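Local coordinates for protein putative oxidoreductase molybdopterin-binding subunit (Sulfolobus tokodaii, PDB 4ZOH) that probably serves as the molybdopterin-binding subunit of an oxidoreductase of the xanthine dehydrogenase and aldehyde oxidase family, carrying the pterin cytosine dinucleotide form of the molybdenum cofactor, at residues Ser183-Leu195 with Gly470-Trp482. Sequence-based numbering, arbitrary orientation.
With MCN (pterin cytosine dinucleotide), chain D.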
ATOM      1  N   SER A 183       7.186   1.819  10.510  1.00 15.58           N
ATOM      2  CA  SER A 183       7.155   2.479  11.778  1.00 17.61           C
ATOM      3  C   SER A 183       7.713   3.878  11.656  1.00 17.56           C
ATOM      4  O   SER A 183       8.702   4.119  10.891  1.00 18.32           O
ATOM      5  CB  SER A 183       7.991   1.691  12.832  1.00 17.35           C
ATOM      6  OG  SER A 183       7.888   2.286  14.141  1.00 20.72           O
ATOM      7  N   SER A 184       7.151   4.754  12.470  1.00 16.92           N
ATOM      8  CA  SER A 184       7.675   6.093  12.599  1.00 17.73           C
ATOM      9  C   SER A 184       8.873   5.948  13.514  1.00 17.60           C
ATOM     10  O   SER A 184       8.767   6.038  14.729  1.00 18.26           O
ATOM     11  CB  SER A 184       6.608   7.080  13.139  1.00 17.10           C
ATOM     12  OG  SER A 184       7.145   8.403  13.191  1.00 16.40           O
ATOM     13  N   THR A 185       9.987   5.593  12.929  1.00 18.06           N
ATOM     14  CA  THR A 185      11.153   5.261  13.727  1.00 19.08           C
ATOM     15  C   THR A 185      12.357   6.074  13.219  1.00 18.58           C
ATOM     16  O   THR A 185      12.268   6.620  12.102  1.00 20.04           O
ATOM     17  CB  THR A 185      11.466   3.740  13.635  1.00 17.73           C
ATOM     18  OG1 THR A 185      12.521   3.421  14.527  1.00 19.45           O
ATOM     19  CG2 THR A 185      11.854   3.314  12.232  1.00 16.10           C
ATOM     20  N   GLN A 186      13.470   6.080  13.970  1.00 17.74           N
ATOM     21  CA  GLN A 186      14.717   6.783  13.523  1.00 16.19           C
ATOM     22  C   GLN A 186      15.662   5.934  12.668  1.00 18.44           C
ATOM     23  O   GLN A 186      16.647   6.431  12.114  1.00 15.15           O
ATOM     24  CB  GLN A 186      15.462   7.450  14.688  1.00 16.02           C
ATOM     25  CG  GLN A 186      14.614   8.519  15.336  1.00 16.17           C
ATOM     26  CD  GLN A 186      15.325   9.288  16.433  1.00 16.41           C
ATOM     27  OE1 GLN A 186      14.699   9.647  17.440  1.00 18.51           O
ATOM     28  NE2 GLN A 186      16.605   9.502  16.275  1.00 15.32           N
ATOM     29  N   SER A 187      15.346   4.645  12.517  1.00 17.33           N
ATOM     30  CA  SER A 187      16.193   3.780  11.722  1.00 19.21           C
ATOM     31  C   SER A 187      15.450   2.499  11.430  1.00 20.94           C
ATOM     32  O   SER A 187      15.178   1.755  12.365  1.00 22.09           O
ATOM     33  CB  SER A 187      17.478   3.387  12.499  1.00 18.46           C
ATOM     34  OG  SER A 187      18.298   2.510  11.726  1.00 15.98           O
ATOM     35  N   ALA A 188      15.236   2.194  10.160  1.00 20.91           N
ATOM     36  CA  ALA A 188      14.592   0.902   9.806  1.00 21.16           C
ATOM     37  C   ALA A 188      15.500  -0.323  10.230  1.00 20.15           C
ATOM     38  O   ALA A 188      15.010  -1.286  10.742  1.00 19.03           O
ATOM     39  CB  ALA A 188      14.252   0.845   8.333  1.00 16.89           C
ATOM     40  N   HIS A 189      16.810  -0.212  10.063  1.00 20.37           N
ATOM     41  CA  HIS A 189      17.713  -1.334  10.210  1.00 20.51           C
ATOM     42  C   HIS A 189      17.893  -1.684  11.673  1.00 24.41           C
ATOM     43  O   HIS A 189      17.909  -2.880  12.001  1.00 26.59           O
ATOM     44  CB  HIS A 189      19.037  -1.020   9.510  1.00 19.25           C
ATOM     45  CG  HIS A 189      18.848  -0.418   8.147  1.00 19.55           C
ATOM     46  ND1 HIS A 189      18.584  -1.186   7.027  1.00 23.16           N
ATOM     47  CD2 HIS A 189      18.885   0.874   7.719  1.00 19.27           C
ATOM     48  CE1 HIS A 189      18.469  -0.390   5.967  1.00 23.47           C
ATOM     49  NE2 HIS A 189      18.652   0.862   6.355  1.00 18.43           N
ATOM     50  N   TYR A 190      17.927  -0.662  12.532  1.00 18.98           N
ATOM     51  CA  TYR A 190      18.010  -0.848  13.980  1.00 21.16           C
ATOM     52  C   TYR A 190      16.708  -1.392  14.591  1.00 20.72           C
ATOM     53  O   TYR A 190      16.727  -2.347  15.373  1.00 20.98           O
ATOM     54  CB  TYR A 190      18.460   0.439  14.689  1.00 19.77           C
ATOM     55  CG  TYR A 190      18.597   0.302  16.173  1.00 20.57           C
ATOM     56  CD1 TYR A 190      19.486  -0.636  16.744  1.00 22.28           C
ATOM     57  CD2 TYR A 190      17.869   1.132  17.011  1.00 23.31           C
ATOM     58  CE1 TYR A 190      19.593  -0.753  18.135  1.00 25.10           C
ATOM     59  CE2 TYR A 190      17.964   1.040  18.391  1.00 25.39           C
ATOM     60  CZ  TYR A 190      18.841   0.107  18.939  1.00 25.90           C
ATOM     61  OH  TYR A 190      18.870   0.055  20.297  1.00 30.86           O
ATOM     62  N   LEU A 191      15.572  -0.840  14.171  1.00 20.06           N
ATOM     63  CA  LEU A 191      14.289  -1.425  14.533  1.00 20.69           C
ATOM     64  C   LEU A 191      14.206  -2.909  14.040  1.00 21.12           C
ATOM     65  O   LEU A 191      13.737  -3.762  14.743  1.00 21.09           O
ATOM     66  CB  LEU A 191      13.105  -0.564  14.073  1.00 18.52           C
ATOM     67  CG  LEU A 191      11.710  -1.143  14.292  1.00 18.73           C
ATOM     68  CD1 LEU A 191      11.564  -1.220  15.842  1.00 18.60           C
ATOM     69  CD2 LEU A 191      10.666  -0.181  13.754  1.00 17.15           C
ATOM     70  N   ARG A 192      14.678  -3.205  12.849  1.00 19.71           N
ATOM     71  CA  ARG A 192      14.647  -4.578  12.454  1.00 19.77           C
ATOM     72  C   ARG A 192      15.459  -5.501  13.434  1.00 21.35           C
ATOM     73  O   ARG A 192      14.960  -6.557  13.845  1.00 19.68           O
ATOM     74  CB  ARG A 192      15.203  -4.741  11.065  1.00 17.30           C
ATOM     75  CG  ARG A 192      15.007  -6.159  10.580  1.00 18.47           C
ATOM     76  CD  ARG A 192      15.652  -6.381   9.236  1.00 19.94           C
ATOM     77  NE  ARG A 192      15.949  -7.807   9.159  1.00 20.34           N
ATOM     78  CZ  ARG A 192      17.068  -8.371   9.645  1.00 21.54           C
ATOM     79  NH1 ARG A 192      18.035  -7.612  10.202  1.00 16.34           N
ATOM     80  NH2 ARG A 192      17.218  -9.715   9.575  1.00 19.95           N
ATOM     81  N   ARG A 193      16.680  -5.079  13.789  1.00 21.17           N
ATOM     82  CA  ARG A 193      17.478  -5.818  14.742  1.00 20.98           C
ATOM     83  C   ARG A 193      16.735  -5.983  16.064  1.00 21.90           C
ATOM     84  O   ARG A 193      16.770  -7.057  16.637  1.00 23.71           O
ATOM     85  CB  ARG A 193      18.817  -5.190  14.941  1.00 19.93           C
ATOM     86  CG  ARG A 193      19.781  -5.508  13.844  1.00 21.65           C
ATOM     87  CD  ARG A 193      21.178  -4.963  14.171  1.00 24.12           C
ATOM     88  NE  ARG A 193      21.231  -3.472  14.206  1.00 23.34           N
ATOM     89  CZ  ARG A 193      21.359  -2.676  13.122  1.00 22.80           C
ATOM     90  NH1 ARG A 193      21.376  -3.166  11.886  1.00 19.34           N
ATOM     91  NH2 ARG A 193      21.457  -1.364  13.276  1.00 25.77           N
ATOM     92  N   ASN A 194      16.047  -4.953  16.530  1.00 20.83           N
ATOM     93  CA  ASN A 194      15.291  -5.051  17.755  1.00 23.49           C
ATOM     94  C   ASN A 194      14.155  -6.072  17.611  1.00 25.34           C
ATOM     95  O   ASN A 194      13.904  -6.862  18.514  1.00 21.22           O
ATOM     96  CB  ASN A 194      14.765  -3.701  18.210  1.00 25.62           C
ATOM     97  CG  ASN A 194      15.879  -2.776  18.695  1.00 31.12           C
ATOM     98  OD1 ASN A 194      16.927  -3.265  19.118  1.00 28.89           O
ATOM     99  ND2 ASN A 194      15.665  -1.415  18.618  1.00 27.58           N
ATOM    100  N   LEU A 195      13.459  -6.050  16.491  1.00 22.96           N
ATOM    101  CA  LEU A 195      12.384  -7.009  16.329  1.00 23.57           C
ATOM    102  C   LEU A 195      12.910  -8.456  16.123  1.00 22.90           C
ATOM    103  O   LEU A 195      12.363  -9.371  16.683  1.00 27.47           O
ATOM    104  CB  LEU A 195      11.423  -6.581  15.227  1.00 20.01           C
ATOM    105  CG  LEU A 195      10.706  -5.262  15.402  1.00 19.68           C
ATOM    106  CD1 LEU A 195       9.953  -4.930  14.070  1.00 18.42           C
ATOM    107  CD2 LEU A 195       9.780  -5.278  16.651  1.00 17.50           C
ATOM    108  N   GLY A 470      15.668   3.818   4.261  1.00 19.10           N
ATOM    109  CA  GLY A 470      14.542   3.481   5.119  1.00 20.75           C
ATOM    110  C   GLY A 470      13.760   2.225   4.732  1.00 19.92           C
ATOM    111  O   GLY A 470      12.681   2.021   5.231  1.00 24.28           O
ATOM    112  N   ASP A 471      14.341   1.380   3.892  1.00 18.29           N
ATOM    113  CA  ASP A 471      13.801   0.054   3.597  1.00 20.20           C
ATOM    114  C   ASP A 471      14.929  -0.954   3.741  1.00 20.82           C
ATOM    115  O   ASP A 471      15.958  -0.831   3.077  1.00 21.55           O
ATOM    116  CB  ASP A 471      13.194  -0.026   2.194  1.00 18.67           C
ATOM    117  CG  ASP A 471      12.498  -1.365   1.883  1.00 22.08           C
ATOM    118  OD1 ASP A 471      12.609  -2.391   2.599  1.00 22.45           O
ATOM    119  OD2 ASP A 471      11.812  -1.404   0.858  1.00 21.54           O
ATOM    120  N   THR A 472      14.742  -1.931   4.628  1.00 18.77           N
ATOM    121  CA  THR A 472      15.800  -2.941   4.902  1.00 17.69           C
ATOM    122  C   THR A 472      16.030  -3.783   3.662  1.00 18.91           C
ATOM    123  O   THR A 472      17.054  -4.527   3.570  1.00 21.00           O
ATOM    124  CB  THR A 472      15.449  -3.829   6.126  1.00 17.68           C
ATOM    125  OG1 THR A 472      14.238  -4.520   5.843  1.00 20.82           O
ATOM    126  CG2 THR A 472      15.244  -3.005   7.388  1.00 15.50           C
ATOM    127  N   GLU A 473      15.152  -3.665   2.656  1.00 17.90           N
ATOM    128  CA  GLU A 473      15.386  -4.460   1.415  1.00 20.27           C
ATOM    129  C   GLU A 473      16.148  -3.776   0.268  1.00 21.97           C
ATOM    130  O   GLU A 473      16.501  -4.433  -0.760  1.00 23.70           O
ATOM    131  CB  GLU A 473      14.087  -4.971   0.863  1.00 24.47           C
ATOM    132  CG  GLU A 473      13.586  -6.195   1.635  1.00 28.35           C
ATOM    133  CD  GLU A 473      12.621  -7.080   0.857  1.00 33.72           C
ATOM    134  OE1 GLU A 473      12.626  -7.038  -0.418  1.00 32.59           O
ATOM    135  OE2 GLU A 473      11.876  -7.832   1.549  1.00 34.21           O
ATOM    136  N   ILE A 474      16.391  -2.472   0.396  1.00 19.92           N
ATOM    137  CA  ILE A 474      17.037  -1.755  -0.717  1.00 20.51           C
ATOM    138  C   ILE A 474      18.533  -1.484  -0.403  1.00 22.55           C
ATOM    139  O   ILE A 474      19.237  -0.864  -1.211  1.00 25.19           O
ATOM    140  CB  ILE A 474      16.307  -0.447  -1.079  1.00 18.68           C
ATOM    141  CG1 ILE A 474      16.418   0.526   0.084  1.00 18.46           C
ATOM    142  CG2 ILE A 474      14.854  -0.702  -1.482  1.00 17.25           C
ATOM    143  CD1 ILE A 474      15.751   1.865  -0.157  1.00 18.35           C
ATOM    144  N   ILE A 475      18.980  -1.848   0.815  1.00 21.37           N
ATOM    145  CA  ILE A 475      20.393  -1.694   1.193  1.00 22.09           C
ATOM    146  C   ILE A 475      20.790  -2.803   2.179  1.00 21.83           C
ATOM    147  O   ILE A 475      19.939  -3.285   2.985  1.00 22.33           O
ATOM    148  CB  ILE A 475      20.709  -0.267   1.727  1.00 20.84           C
ATOM    149  CG1 ILE A 475      22.251   0.016   1.780  1.00 21.89           C
ATOM    150  CG2 ILE A 475      19.967   0.059   3.011  1.00 18.30           C
ATOM    151  CD1 ILE A 475      22.634   1.442   2.142  1.00 19.97           C
ATOM    152  N   GLU A 476      22.056  -3.201   2.116  1.00 22.77           N
ATOM    153  CA  GLU A 476      22.572  -4.273   2.977  1.00 21.51           C
ATOM    154  C   GLU A 476      22.200  -4.060   4.452  1.00 22.27           C
ATOM    155  O   GLU A 476      21.716  -4.973   5.083  1.00 25.09           O
ATOM    156  CB  GLU A 476      24.083  -4.469   2.816  1.00 22.48           C
ATOM    157  CG  GLU A 476      24.618  -5.629   3.638  1.00 22.89           C
ATOM    158  CD  GLU A 476      26.133  -5.905   3.503  1.00 26.91           C
ATOM    159  OE1 GLU A 476      26.883  -5.032   3.002  1.00 23.74           O
ATOM    160  OE2 GLU A 476      26.549  -7.066   3.805  1.00 23.88           O
ATOM    161  N   ASP A 477      22.386  -2.858   5.002  1.00 20.18           N
ATOM    162  CA  ASP A 477      22.186  -2.638   6.413  1.00 21.67           C
ATOM    163  C   ASP A 477      22.394  -1.156   6.711  1.00 21.56           C
ATOM    164  O   ASP A 477      22.569  -0.343   5.807  1.00 21.06           O
ATOM    165  CB  ASP A 477      23.155  -3.512   7.292  1.00 23.24           C
ATOM    166  CG  ASP A 477      22.487  -4.031   8.561  1.00 24.08           C
ATOM    167  OD1 ASP A 477      22.563  -5.228   8.879  1.00 27.65           O
ATOM    168  OD2 ASP A 477      21.868  -3.247   9.275  1.00 26.57           O
ATOM    169  N   GLY A 478      22.326  -0.806   7.977  1.00 19.85           N
ATOM    170  CA  GLY A 478      22.567   0.576   8.361  1.00 21.35           C
ATOM    171  C   GLY A 478      22.585   0.685   9.851  1.00 23.57           C
ATOM    172  O   GLY A 478      22.147  -0.235  10.583  1.00 20.80           O
ATOM    173  N   ILE A 479      23.067   1.840  10.304  1.00 22.97           N
ATOM    174  CA  ILE A 479      22.958   2.148  11.696  1.00 21.38           C
ATOM    175  C   ILE A 479      21.764   3.037  12.002  1.00 21.81           C
ATOM    176  O   ILE A 479      20.832   2.583  12.685  1.00 21.91           O
ATOM    177  CB  ILE A 479      24.332   2.605  12.329  1.00 20.51           C
ATOM    178  CG1 ILE A 479      25.295   1.396  12.336  1.00 21.40           C
ATOM    179  CG2 ILE A 479      24.114   3.231  13.730  1.00 17.82           C
ATOM    180  CD1 ILE A 479      24.954   0.319  13.403  1.00 21.40           C
ATOM    181  N   GLY A 480      21.811   4.313  11.581  1.00 21.21           N
ATOM    182  CA  GLY A 480      20.655   5.193  11.811  1.00 22.97           C
ATOM    183  C   GLY A 480      21.003   6.680  11.916  1.00 25.30           C
ATOM    184  O   GLY A 480      22.141   7.047  11.695  1.00 25.78           O
ATOM    185  N   THR A 481      19.987   7.517  12.203  1.00 23.18           N
ATOM    186  CA  THR A 481      20.110   8.962  12.330  1.00 20.79           C
ATOM    187  C   THR A 481      19.814   9.310  13.763  1.00 19.88           C
ATOM    188  O   THR A 481      18.719   9.143  14.244  1.00 19.17           O
ATOM    189  CB  THR A 481      19.173   9.715  11.322  1.00 19.60           C
ATOM    190  OG1 THR A 481      19.682   9.517   9.990  1.00 19.20           O
ATOM    191  CG2 THR A 481      19.041  11.221  11.635  1.00 15.59           C
ATOM    192  N   TRP A 482      20.883   9.743  14.435  1.00 22.90           N
ATOM    193  CA  TRP A 482      20.939  10.170  15.858  1.00 21.10           C
ATOM    194  C   TRP A 482      22.423  10.548  16.129  1.00 21.21           C
ATOM    195  O   TRP A 482      23.279  10.335  15.271  1.00 22.93           O
ATOM    196  CB  TRP A 482      20.491   9.055  16.826  1.00 20.77           C
ATOM    197  CG  TRP A 482      21.137   7.681  16.562  1.00 23.04           C
ATOM    198  CD1 TRP A 482      22.486   7.354  16.649  1.00 25.24           C
ATOM    199  CD2 TRP A 482      20.467   6.480  16.100  1.00 24.35           C
ATOM    200  NE1 TRP A 482      22.664   6.009  16.303  1.00 27.92           N
ATOM    201  CE2 TRP A 482      21.440   5.460  15.988  1.00 25.18           C
ATOM    202  CE3 TRP A 482      19.124   6.156  15.829  1.00 23.40           C
ATOM    203  CZ2 TRP A 482      21.105   4.134  15.625  1.00 28.69           C
ATOM    204  CZ3 TRP A 482      18.814   4.855  15.443  1.00 25.33           C
ATOM    205  CH2 TRP A 482      19.788   3.856  15.372  1.00 25.74           C
TER
HETATM  206  N1  MCN D 801      25.205  19.697   8.045  1.00 26.58           N
HETATM  207  C2  MCN D 801      26.122  20.234   7.156  1.00 27.83           C
HETATM  208  N3  MCN D 801      27.443  20.376   7.490  1.00 26.87           N
HETATM  209  C4  MCN D 801      27.848  19.974   8.758  1.00 26.25           C
HETATM  210  C5  MCN D 801      26.937  19.434   9.664  1.00 26.33           C
HETATM  211  C6  MCN D 801      25.600  19.267   9.300  1.00 24.07           C
HETATM  212  O2  MCN D 801      25.812  20.605   6.020  1.00 27.20           O
HETATM  213  N4  MCN D 801      29.120  20.117   9.061  1.00 23.47           N
HETATM  214  C1' MCN D 801      23.820  19.562   7.589  1.00 26.05           C
HETATM  215  C2D MCN D 801      23.615  18.172   6.983  1.00 27.48           C
HETATM  216  O2' MCN D 801      23.803  18.145   5.600  1.00 34.26           O
HETATM  217  C3' MCN D 801      22.152  17.920   7.234  1.00 26.77           C
HETATM  218  C4D MCN D 801      22.076  18.375   8.632  1.00 27.36           C
HETATM  219  O4D MCN D 801      22.926  19.602   8.676  1.00 26.77           O
HETATM  220  O3' MCN D 801      21.314  18.680   6.435  1.00 26.35           O
HETATM  221  C5' MCN D 801      22.666  17.098   9.198  1.00 28.96           C
HETATM  222  O5' MCN D 801      23.030  17.243  10.447  1.00 29.72           O
HETATM  223  PA  MCN D 801      23.949  16.159  11.233  1.00 25.88           P
HETATM  224  O1A MCN D 801      24.674  15.157  10.479  1.00 26.43           O
HETATM  225  O2A MCN D 801      24.661  17.135  12.127  1.00 24.53           O
HETATM  226  O3A MCN D 801      22.691  15.542  12.172  1.00 25.71           O
HETATM  227  PB  MCN D 801      21.748  14.345  11.639  1.00 22.58           P
HETATM  228  O1B MCN D 801      22.424  13.036  12.014  1.00 23.31           O
HETATM  229  O2B MCN D 801      21.314  14.443  10.243  1.00 19.76           O
HETATM  230  O3B MCN D 801      20.521  14.622  12.509  1.00 20.82           O
HETATM  231  C10 MCN D 801      20.320  14.051  13.831  1.00 19.76           C
HETATM  232  C9' MCN D 801      19.931  15.123  14.819  1.00 20.12           C
HETATM  233  C8' MCN D 801      19.466  14.593  16.070  1.00 22.27           C
HETATM  234  S8' MCN D 801      20.467  13.467  16.975  1.00 25.50           S
HETATM  235  C7' MCN D 801      18.316  15.020  16.663  1.00 22.72           C
HETATM  236  S7' MCN D 801      17.793  14.484  18.282  1.00 24.97           S
HETATM  237  C6' MCN D 801      17.486  16.057  16.080  1.00 23.76           C
HETATM  238  C7  MCN D 801      18.298  16.866  15.015  1.00 24.09           C
HETATM  239  O9' MCN D 801      18.936  15.919  14.183  1.00 22.33           O
HETATM  240  N5' MCN D 801      16.215  15.556  15.560  1.00 22.48           N
HETATM  241  C4A MCN D 801      15.528  16.154  14.484  1.00 25.33           C
HETATM  242  N8' MCN D 801      17.372  17.698  14.186  1.00 23.55           N
HETATM  243  C4B MCN D 801      16.131  17.263  13.825  1.00 25.90           C
HETATM  244  N1' MCN D 801      15.523  17.912  12.829  1.00 24.57           N
HETATM  245  C2' MCN D 801      14.337  17.482  12.406  1.00 23.89           C
HETATM  246  N2' MCN D 801      13.772  18.130  11.409  1.00 23.95           N
HETATM  247  N3' MCN D 801      13.651  16.377  13.010  1.00 22.66           N
HETATM  248  C4' MCN D 801      14.246  15.694  14.096  1.00 26.60           C
HETATM  249  O4' MCN D 801      13.642  14.727  14.646  1.00 24.48           O
HETATM  250  O   HOH W   1      18.407   3.459   5.259  1.00 17.95           O
HETATM  251  O   HOH W   2      21.034  -5.962  10.922  1.00 21.79           O
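Ser187 N-caps helix 188-199, and its hydroxyl ties this capped start to the loop 470-482, which leads into the cofactor pocket of the molybdopterin-binding fold. Two bonds fix the hydroxyl: it accepts from Tyr190 N, and Ser187 OG donates to Ile479 O at 2.7 Å, meeting that oxygen from above the carbonyl plane. A chi1 of 179°, with OG anti to the backbone N, puts it there. Ser187 CB rests against Trp482 CZ3 at 3.6 Å. Gln186 adds an amide bond, NE2 to Thr481 O at 3.0 Å, in both the amide and the carbonyl plane.

The charged contact is made between one and two turns into the helix. Arg193 NH2 (3.0 Å, 157°) and NH1 (3.3 Å) both donate to Gly478 O, which lies near the guanidinium plane, while Arg193 NH1 also forms a salt bridge with Asp477 OD2 (2.7 Å). Without the guanidinium, as with an alanine here, Gly478 O would probably lose both donors and Asp477 OD2 its salt-bridge partner.

Ring packing completes the contact. The peptide joining Asp477 to Gly478 covers one face of His189, whose NE2 reaches Gly470 N through a water. The Trp482 edge approaches the Tyr190 face in an offset edge-to-face pair, planes 74° apart. The same end of the loop meets the cofactor: Thr481 CG2 lies 3.8 Å from C10 of the dinucleotide, and Trp482 CA 3.5 Å from its dithiolene sulfur S8'.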